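Long-range contact in 3-oxoacyl-[acyl-carrier-protein] reductase (Sinorhizobium meliloti, PDB 3U9L), which is a short-chain dehydrogenase/reductase that probably catalyses the NADPH-dependent reduction of 3-oxoacyl-[acyl-carrier-protein]: residues F111-T122 and P159-I170. Numbering follows the deposited sequence.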
loop_
_atom_site.group_PDB
_atom_site.type_symbol
_atom_site.label_atom_id
_atom_site.label_comp_id
_atom_site.label_asym_id
_atom_site.label_seq_id
_atom_site.Cartn_x
_atom_site.Cartn_y
_atom_site.Cartn_z
ATOM N N PHE A 111 6.030 10.669 3.340
ATOM C CA PHE A 111 5.312 9.476 2.889
ATOM C C PHE A 111 5.455 9.364 1.371
ATOM O O PHE A 111 5.671 8.282 0.831
ATOM C CB PHE A 111 3.837 9.617 3.198
ATOM C CG PHE A 111 3.445 9.157 4.557
ATOM C CD1 PHE A 111 3.680 9.950 5.661
ATOM C CD2 PHE A 111 2.804 7.950 4.726
ATOM C CE1 PHE A 111 3.299 9.545 6.943
ATOM C CE2 PHE A 111 2.395 7.530 6.009
ATOM C CZ PHE A 111 2.636 8.331 7.119
ATOM N N ALA A 112 5.329 10.482 0.674
ATOM C CA ALA A 112 5.505 10.537 -0.776
ATOM C C ALA A 112 6.878 10.064 -1.228
ATOM O O ALA A 112 6.989 9.319 -2.142
ATOM C CB ALA A 112 5.255 11.883 -1.288
ATOM N N GLU A 113 7.896 10.497 -0.524
ATOM C CA GLU A 113 9.259 10.142 -0.859
ATOM C C GLU A 113 9.483 8.647 -0.711
ATOM O O GLU A 113 10.142 8.033 -1.480
ATOM C CB GLU A 113 10.263 10.925 -0.025
ATOM C CG GLU A 113 11.642 10.455 -0.224
ATOM C CD GLU A 113 12.681 11.098 0.673
ATOM O OE1 GLU A 113 12.330 11.760 1.646
ATOM O OE2 GLU A 113 13.859 10.907 0.394
ATOM N N LEU A 114 8.895 8.099 0.312
ATOM C CA LEU A 114 8.967 6.691 0.588
ATOM C C LEU A 114 8.301 5.889 -0.548
ATOM O O LEU A 114 8.910 5.048 -1.097
ATOM C CB LEU A 114 8.495 6.389 1.989
ATOM C CG LEU A 114 9.509 6.440 3.131
ATOM C CD1 LEU A 114 10.358 5.247 3.149
ATOM C CD2 LEU A 114 10.306 7.672 3.225
ATOM N N TYR A 115 7.075 6.244 -0.886
ATOM C CA TYR A 115 6.403 5.736 -2.041
ATOM C C TYR A 115 7.282 5.813 -3.308
ATOM O O TYR A 115 7.363 4.880 -4.035
ATOM C CB TYR A 115 5.086 6.438 -2.276
ATOM C CG TYR A 115 4.075 5.629 -3.012
ATOM C CD1 TYR A 115 3.524 4.517 -2.444
ATOM C CD2 TYR A 115 3.643 5.987 -4.262
ATOM C CE1 TYR A 115 2.610 3.798 -3.076
ATOM C CE2 TYR A 115 2.721 5.265 -4.906
ATOM C CZ TYR A 115 2.201 4.178 -4.310
ATOM O OH TYR A 115 1.303 3.432 -4.919
ATOM N N ASP A 116 7.912 6.949 -3.533
ATOM C CA ASP A 116 8.805 7.121 -4.654
ATOM C C ASP A 116 9.862 6.022 -4.627
ATOM O O ASP A 116 10.007 5.270 -5.524
ATOM C CB ASP A 116 9.461 8.505 -4.664
ATOM C CG ASP A 116 10.204 8.815 -5.977
ATOM O OD1 ASP A 116 9.940 8.255 -6.999
ATOM O OD2 ASP A 116 11.038 9.676 -5.978
ATOM N N ILE A 117 10.564 5.947 -3.535
ATOM C CA ILE A 117 11.656 4.953 -3.409
ATOM C C ILE A 117 11.223 3.477 -3.486
ATOM O O ILE A 117 11.909 2.624 -4.078
ATOM C CB ILE A 117 12.451 5.133 -2.086
ATOM C CG1 ILE A 117 13.061 6.538 -2.007
ATOM C CG2 ILE A 117 13.592 4.088 -2.010
ATOM C CD1 ILE A 117 13.821 6.847 -0.638
ATOM N N ASN A 118 10.111 3.153 -2.862
ATOM C CA ASN A 118 9.763 1.743 -2.719
ATOM C C ASN A 118 8.763 1.256 -3.784
ATOM O O ASN A 118 8.686 0.059 -4.061
ATOM C CB ASN A 118 9.195 1.496 -1.332
ATOM C CG ASN A 118 10.290 1.503 -0.231
ATOM O OD1 ASN A 118 11.023 0.543 -0.082
ATOM N ND2 ASN A 118 10.343 2.581 0.562
ATOM N N VAL A 119 8.036 2.185 -4.399
ATOM C CA VAL A 119 7.031 1.819 -5.401
ATOM C C VAL A 119 7.229 2.446 -6.794
ATOM O O VAL A 119 7.269 1.747 -7.811
ATOM C CB VAL A 119 5.577 2.155 -4.876
ATOM C CG1 VAL A 119 4.542 1.833 -5.958
ATOM C CG2 VAL A 119 5.248 1.329 -3.610
ATOM N N LEU A 120 7.326 3.765 -6.855
ATOM C CA LEU A 120 7.462 4.450 -8.133
ATOM C C LEU A 120 8.740 3.979 -8.812
ATOM O O LEU A 120 8.824 3.891 -10.028
ATOM C CB LEU A 120 7.504 5.962 -7.917
ATOM C CG LEU A 120 6.233 6.621 -7.361
ATOM C CD1 LEU A 120 6.339 8.155 -7.553
ATOM C CD2 LEU A 120 4.977 6.070 -8.004
ATOM N N SER A 121 9.746 3.652 -8.005
ATOM C CA SER A 121 10.945 3.039 -8.511
ATOM C C SER A 121 10.652 1.835 -9.409
ATOM O O SER A 121 11.213 1.729 -10.503
ATOM C CB SER A 121 11.813 2.589 -7.324
ATOM O OG SER A 121 11.107 1.666 -6.509
ATOM N N THR A 122 9.826 0.902 -8.924
ATOM C CA THR A 122 9.495 -0.299 -9.701
ATOM C C THR A 122 8.728 0.047 -10.985
ATOM O O THR A 122 8.844 -0.623 -11.986
ATOM C CB THR A 122 8.665 -1.300 -8.856
ATOM O OG1 THR A 122 7.317 -0.788 -8.655
ATOM C CG2 THR A 122 9.432 -1.535 -7.447
ATOM N N PRO A 159 5.177 4.971 7.157
ATOM C CA PRO A 159 5.396 5.319 5.740
ATOM C C PRO A 159 6.091 4.207 4.936
ATOM O O PRO A 159 5.924 4.110 3.721
ATOM C CB PRO A 159 6.354 6.521 5.810
ATOM C CG PRO A 159 6.313 7.006 7.257
ATOM C CD PRO A 159 6.051 5.747 8.063
ATOM N N TYR A 160 6.913 3.420 5.609
ATOM C CA TYR A 160 7.601 2.303 5.016
ATOM C C TYR A 160 6.665 1.108 4.755
ATOM O O TYR A 160 6.596 0.610 3.642
ATOM C CB TYR A 160 8.787 1.870 5.897
ATOM C CG TYR A 160 9.441 0.619 5.397
ATOM C CD1 TYR A 160 10.072 0.585 4.140
ATOM C CD2 TYR A 160 9.396 -0.545 6.137
ATOM C CE1 TYR A 160 10.653 -0.568 3.657
ATOM C CE2 TYR A 160 9.985 -1.692 5.683
ATOM C CZ TYR A 160 10.607 -1.710 4.434
ATOM O OH TYR A 160 11.176 -2.895 3.990
ATOM N N PHE A 161 5.997 0.632 5.789
ATOM C CA PHE A 161 5.037 -0.456 5.682
ATOM C C PHE A 161 3.924 -0.121 4.671
ATOM O O PHE A 161 3.494 -0.995 3.980
ATOM C CB PHE A 161 4.413 -0.776 7.052
ATOM C CG PHE A 161 5.372 -1.495 8.035
ATOM C CD1 PHE A 161 6.576 -1.990 7.603
ATOM C CD2 PHE A 161 4.998 -1.700 9.366
ATOM C CE1 PHE A 161 7.440 -2.671 8.482
ATOM C CE2 PHE A 161 5.852 -2.381 10.260
ATOM C CZ PHE A 161 7.058 -2.875 9.803
ATOM N N ALA A 162 3.425 1.126 4.650
ATOM C CA ALA A 162 2.470 1.548 3.623
ATOM C C ALA A 162 3.036 1.310 2.213
ATOM O O ALA A 162 2.375 0.753 1.320
ATOM C CB ALA A 162 2.173 3.033 3.789
ATOM N N ALA A 163 4.233 1.816 1.969
ATOM C CA ALA A 163 4.827 1.691 0.650
ATOM C C ALA A 163 5.020 0.227 0.291
ATOM O O ALA A 163 4.777 -0.163 -0.836
ATOM C CB ALA A 163 6.108 2.448 0.554
ATOM N N LYS A 164 5.463 -0.606 1.228
ATOM C CA LYS A 164 5.676 -2.023 0.913
ATOM C C LYS A 164 4.349 -2.733 0.648
ATOM O O LYS A 164 4.318 -3.658 -0.152
ATOM C CB LYS A 164 6.367 -2.773 2.065
ATOM C CG LYS A 164 7.771 -2.282 2.375
ATOM C CD LYS A 164 8.649 -2.292 1.141
ATOM C CE LYS A 164 8.876 -3.689 0.642
ATOM N NZ LYS A 164 9.928 -3.778 -0.484
ATOM N N ALA A 165 3.303 -2.367 1.390
ATOM C CA ALA A 165 1.990 -2.937 1.198
ATOM C C ALA A 165 1.461 -2.617 -0.216
ATOM O O ALA A 165 0.840 -3.467 -0.886
ATOM C CB ALA A 165 1.021 -2.370 2.248
ATOM N N ALA A 166 1.706 -1.393 -0.663
ATOM C CA ALA A 166 1.289 -0.973 -2.018
ATOM C C ALA A 166 2.125 -1.761 -2.995
ATOM O O ALA A 166 1.597 -2.233 -4.002
ATOM C CB ALA A 166 1.506 0.517 -2.221
HETATM N N MSE A 167 3.426 -1.919 -2.718
HETATM C CA MSE A 167 4.284 -2.625 -3.677
HETATM C C MSE A 167 3.861 -4.091 -3.899
HETATM O O MSE A 167 3.872 -4.611 -5.023
HETATM C CB MSE A 167 5.778 -2.596 -3.273
HETATM C CG MSE A 167 6.698 -3.084 -4.420
HETATM SE SE MSE A 167 8.126 -4.315 -3.688
HETATM C CE MSE A 167 6.980 -5.931 -3.535
ATOM N N ASP A 168 3.507 -4.762 -2.808
ATOM C CA ASP A 168 3.014 -6.114 -2.967
ATOM C C ASP A 168 1.696 -6.173 -3.788
ATOM O O ASP A 168 1.539 -7.069 -4.589
ATOM C CB ASP A 168 2.840 -6.784 -1.609
ATOM C CG ASP A 168 2.741 -8.289 -1.721
ATOM O OD1 ASP A 168 1.630 -8.744 -1.976
ATOM O OD2 ASP A 168 3.753 -9.013 -1.530
ATOM N N ALA A 169 0.758 -5.241 -3.543
ATOM C CA ALA A 169 -0.512 -5.163 -4.260
ATOM C C ALA A 169 -0.250 -4.995 -5.757
ATOM O O ALA A 169 -0.906 -5.597 -6.576
ATOM C CB ALA A 169 -1.368 -4.009 -3.728
ATOM N N ILE A 170 0.732 -4.176 -6.087
ATOM C CA ILE A 170 1.133 -3.944 -7.474
ATOM C C ILE A 170 1.767 -5.181 -8.082
ATOM O O ILE A 170 1.472 -5.530 -9.237
ATOM C CB ILE A 170 2.108 -2.770 -7.585
ATOM C CG1 ILE A 170 1.336 -1.491 -7.233
ATOM C CG2 ILE A 170 2.802 -2.730 -9.063
ATOM C CD1 ILE A 170 2.152 -0.303 -6.914
HETATM O O HOH W 1 4.568 6.003 2.096
HETATM O O HOH W 2 10.283 -1.509 -2.442
#
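Val119 and Ala163 interlock, each a knob in the other helix's hole, where two near-parallel helices (axes 8.6 Å apart, crossing at -18°) pack side by side against the parallel sheet of the Rossmann-type fold. Small Ala163 lets the backbones close in, its CB 3.7 Å from Asn118 CB; branched Val119 fills the space among Ala163, Ala166, Met167 and Ile170, with CG1 anti to the backbone N (chi1 177°) and pressed tightly on Ile170 CD1 at 3.3 Å. At the N-terminal end, Pro159 lays CG over one face of the Phe111 ring, 4.0 Å from its centroid, a CH-pi contact. With an alanine in place of Phe111, the Pro159 ring would probably lose its aromatic platform and a gap would open between the helix starts. Asn118, Tyr160 and Lys164 match the family's active-site Asn and YxxxK motif. Asn118 lies within a wider pi-type turn, residues 116-120, and a water bridges its backbone O (2.8 Å) and Lys164 NZ (3.0 Å), consistent with the family's proton relay; Asn118 ND2 is held by Leu114 O and His97 O. Beyond, Thr122, Met167 and Ile170 rest on Trp143 of strand 139-144, while Tyr115 stacks on Tyr115 of the second subunit and Ala162 and Ile170 pack on its Ile170 and Ala162, placing both helices between sheet and dimer interface.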